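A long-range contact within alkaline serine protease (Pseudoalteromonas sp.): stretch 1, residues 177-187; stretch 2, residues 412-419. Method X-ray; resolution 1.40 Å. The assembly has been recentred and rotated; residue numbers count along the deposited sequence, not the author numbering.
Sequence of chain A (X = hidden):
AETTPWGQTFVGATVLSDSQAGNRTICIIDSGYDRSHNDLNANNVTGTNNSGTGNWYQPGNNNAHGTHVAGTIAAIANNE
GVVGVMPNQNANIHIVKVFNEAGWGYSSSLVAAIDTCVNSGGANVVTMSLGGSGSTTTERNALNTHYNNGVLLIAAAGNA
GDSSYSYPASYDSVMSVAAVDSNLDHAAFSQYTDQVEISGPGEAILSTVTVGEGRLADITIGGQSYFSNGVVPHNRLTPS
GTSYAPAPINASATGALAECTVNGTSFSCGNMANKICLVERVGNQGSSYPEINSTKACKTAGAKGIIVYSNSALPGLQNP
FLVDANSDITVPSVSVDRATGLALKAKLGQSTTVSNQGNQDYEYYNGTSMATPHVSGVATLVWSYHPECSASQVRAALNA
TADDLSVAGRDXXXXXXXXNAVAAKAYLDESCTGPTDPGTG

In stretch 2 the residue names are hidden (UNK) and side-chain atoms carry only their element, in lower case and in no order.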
# COMPACT_ATOMS: atom_id res chain seq x y z
N VAL A 177 9.68 4.41 7.61
CA VAL A 177 9.36 4.25 6.20
C VAL A 177 8.38 5.26 5.62
O VAL A 177 7.30 5.47 6.17
CB VAL A 177 8.80 2.84 5.94
CG1 VAL A 177 8.48 2.65 4.46
CG2 VAL A 177 9.79 1.79 6.41
N ALA A 178 8.77 5.87 4.50
CA ALA A 178 7.94 6.85 3.80
C ALA A 178 7.25 6.18 2.61
O ALA A 178 7.65 5.11 2.16
CB ALA A 178 8.80 8.01 3.32
N ALA A 179 6.22 6.85 2.09
CA ALA A 179 5.46 6.33 0.96
C ALA A 179 5.65 7.15 -0.31
O ALA A 179 5.70 8.38 -0.26
CB ALA A 179 3.98 6.29 1.31
N VAL A 180 5.76 6.46 -1.44
CA VAL A 180 5.87 7.11 -2.75
C VAL A 180 4.89 6.40 -3.67
O VAL A 180 4.45 5.29 -3.36
CB VAL A 180 7.30 7.00 -3.35
CG1 VAL A 180 8.30 7.72 -2.46
CG2 VAL A 180 7.68 5.54 -3.54
N ASP A 181 4.54 7.03 -4.79
CA ASP A 181 3.61 6.41 -5.73
C ASP A 181 4.33 5.71 -6.88
O ASP A 181 5.56 5.60 -6.87
CB ASP A 181 2.59 7.44 -6.24
CG ASP A 181 3.21 8.53 -7.09
OD1 ASP A 181 2.52 9.56 -7.30
OD2 ASP A 181 4.35 8.37 -7.55
N SER A 182 3.58 5.23 -7.87
CA SER A 182 4.19 4.50 -8.98
C SER A 182 5.09 5.31 -9.92
O SER A 182 5.67 4.75 -10.85
CB SER A 182 3.12 3.75 -9.79
OG SER A 182 2.24 4.62 -10.47
N ASN A 183 5.19 6.62 -9.70
CA ASN A 183 6.08 7.44 -10.51
C ASN A 183 7.25 7.82 -9.61
O ASN A 183 8.12 8.61 -9.99
CB ASN A 183 5.39 8.71 -11.01
CG ASN A 183 6.25 9.50 -11.99
OD1 ASN A 183 6.70 8.96 -13.00
ND2 ASN A 183 6.49 10.77 -11.69
N LEU A 184 7.26 7.24 -8.42
CA LEU A 184 8.29 7.47 -7.41
C LEU A 184 8.19 8.85 -6.79
O LEU A 184 9.15 9.35 -6.20
CB LEU A 184 9.68 7.24 -8.00
CG LEU A 184 9.92 5.81 -8.48
CD1 LEU A 184 11.34 5.68 -9.00
CD2 LEU A 184 9.69 4.83 -7.33
N ASP A 185 7.03 9.48 -6.91
CA ASP A 185 6.82 10.79 -6.32
C ASP A 185 6.42 10.62 -4.86
O ASP A 185 5.70 9.68 -4.51
CB ASP A 185 5.72 11.55 -7.07
CG ASP A 185 6.17 12.03 -8.43
OD1 ASP A 185 7.21 12.71 -8.51
OD2 ASP A 185 5.47 11.72 -9.42
N HIS A 186 6.90 11.52 -4.02
CA HIS A 186 6.58 11.49 -2.60
C HIS A 186 5.08 11.65 -2.40
O HIS A 186 4.45 12.54 -2.97
CB HIS A 186 7.34 12.63 -1.89
CG HIS A 186 6.89 12.88 -0.49
ND1 HIS A 186 6.18 14.01 -0.13
CD2 HIS A 186 7.06 12.17 0.65
CE1 HIS A 186 5.94 13.98 1.17
NE2 HIS A 186 6.46 12.87 1.67
N ALA A 187 4.50 10.77 -1.59
CA ALA A 187 3.07 10.82 -1.30
C ALA A 187 2.79 12.05 -0.45
O ALA A 187 3.41 12.25 0.59
CB ALA A 187 2.64 9.56 -0.57
N UNK A 412 14.15 14.44 3.92
CA UNK A 412 13.08 14.13 4.87
C UNK A 412 11.85 13.49 4.25
O UNK A 412 11.07 12.83 4.95
o UNK A 412 13.50 16.81 7.36
c UNK A 412 12.66 15.38 5.64
c UNK A 412 13.74 15.90 6.58
n UNK A 412 14.93 15.32 6.50
N UNK A 413 11.65 13.68 2.96
CA UNK A 413 10.49 13.11 2.28
C UNK A 413 10.65 11.63 1.93
O UNK A 413 9.74 10.83 2.17
o UNK A 413 9.97 17.19 2.49
c UNK A 413 10.41 16.28 1.78
c UNK A 413 9.49 15.22 1.22
c UNK A 413 10.18 13.88 1.00
n UNK A 413 11.70 16.20 1.45
N UNK A 414 11.80 11.27 1.39
CA UNK A 414 12.04 9.90 0.95
C UNK A 414 13.21 9.15 1.59
O UNK A 414 13.49 8.00 1.23
o UNK A 414 13.41 10.65 -0.92
c UNK A 414 12.24 9.88 -0.58
c UNK A 414 11.03 10.48 -1.28
N UNK A 415 13.89 9.78 2.55
CA UNK A 415 15.02 9.13 3.19
C UNK A 415 16.12 8.88 2.17
O UNK A 415 16.44 9.76 1.37
N UNK A 416 16.69 7.68 2.18
CA UNK A 416 17.74 7.34 1.23
C UNK A 416 17.17 6.98 -0.13
O UNK A 416 17.92 6.84 -1.11
c UNK A 416 21.33 7.98 3.76
c UNK A 416 19.30 6.14 4.20
c UNK A 416 20.09 6.57 5.27
c UNK A 416 21.11 7.49 5.03
c UNK A 416 18.60 6.20 1.77
o UNK A 416 21.88 7.92 6.09
c UNK A 416 20.52 7.56 2.71
c UNK A 416 19.49 6.63 2.91
N UNK A 417 15.86 6.83 -0.21
CA UNK A 417 15.24 6.51 -1.48
C UNK A 417 14.42 5.24 -1.50
O UNK A 417 14.04 4.71 -0.45
N UNK A 418 14.15 4.74 -2.70
CA UNK A 418 13.36 3.53 -2.88
C UNK A 418 14.16 2.28 -2.56
O UNK A 418 15.26 2.09 -3.08
s UNK A 418 10.31 2.61 -3.67
c UNK A 418 11.85 2.33 -4.55
c UNK A 418 12.84 3.45 -4.32
c UNK A 418 9.11 2.28 -4.96
N UNK A 419 13.60 1.41 -1.72
CA UNK A 419 14.28 0.18 -1.35
C UNK A 419 14.53 -0.65 -2.62
O UNK A 419 13.71 -0.67 -3.53
c UNK A 419 12.12 -1.08 -0.98
c UNK A 419 14.24 -1.82 0.19
c UNK A 419 13.65 -2.46 1.43
c UNK A 419 13.43 -0.63 -0.34
O HOH W 1 7.53 11.13 3.73

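Position 412 carries four side-chain atoms: two carbons in line, the second bearing one oxygen and one nitrogen. That is a short carboxamide, and its end leads away from stretch 1, touching nothing there. The residue is Asn 412.

Position 413 has the same terminal group on a longer stem, three carbons with the third holding one oxygen and one nitrogen. The first two carbons pass across one face of the His 186 ring: CB lies 3.6 Å from His 186 CD2, and the second carbon sits 3.7 Å from the ring centroid, only 5° off the ring normal. This is Gln 413, and the CH-pi contact is made by its CG. The amide end runs on away from stretch 1, so the aliphatic stem does the packing. Its backbone also takes part: Gln 413 O comes within 3.2 Å of Ala 178 CB and 3.4 Å of His 186 CD2.

At position 414 one carbon branches to an oxygen and a second carbon. The outer carbon lies 4.1 Å from Val 180 CG1 and 4.3 Å from His 186 CB, while the oxygen is hydrogen-bonded to a residue flanking one of the stretches. A beta-branched hydroxyl side chain of three atoms is Thr 414, and the methyl facing stretch 1 is its CG2.

Position 415 has no side-chain atoms and meets nothing on stretch 1. An ideal CB would find nothing of that stretch within 5.5 Å, so the contact does not demand its absence; the positive phi of 63° favours what the atoms already say, Gly 415.

Position 416 has one carbon leading to a ring of six carbons that bears an oxygen. The side chain is out of reach of stretch 1: its CB, the nearest atom, is still 10.1 Å from Ala 178 CB, and the ring lies farther off. Its oxygen is hydrogen-bonded to a residue flanking one of the stretches. It is Tyr 416.

Position 417 is again bare. Here the backbone itself is decisive: at phi 122° and psi -163°, a CB would be jammed against the carbonyl oxygen of the preceding residue. Gly 417 closes a type II' turn begun at Thr 414, with Gly 417 N donating to Thr 414 O at 3.0 Å.

Position 418 holds an unbranched chain of two carbons, a sulfur and a last carbon. That last carbon reaches 3.5 Å from Leu 184 CD2 and 3.8 Å from Val 180 CG2. The thioether identifies Met 418, and its CE makes both contacts.

Position 419 has four carbons, forked at the first, with one arm two carbons long. It is out of reach of stretch 1: Ile 419.

No direct hydrogen bond joins the stretches; shape and apolar packing carry the contact, burying 332 Å² in all. Small Ala 178 admits a carbonyl, His 186 offers a flat face to the glutamine stem, and Val 180 and Leu 184 receive the methionine tip. One water adds a polar link, donating to Gln 413 O at 2.7 Å and hydrogen-bonded to His 186 NE2 at 2.9 Å.

Stretch 2, residues 412-419: NQTGYGMI
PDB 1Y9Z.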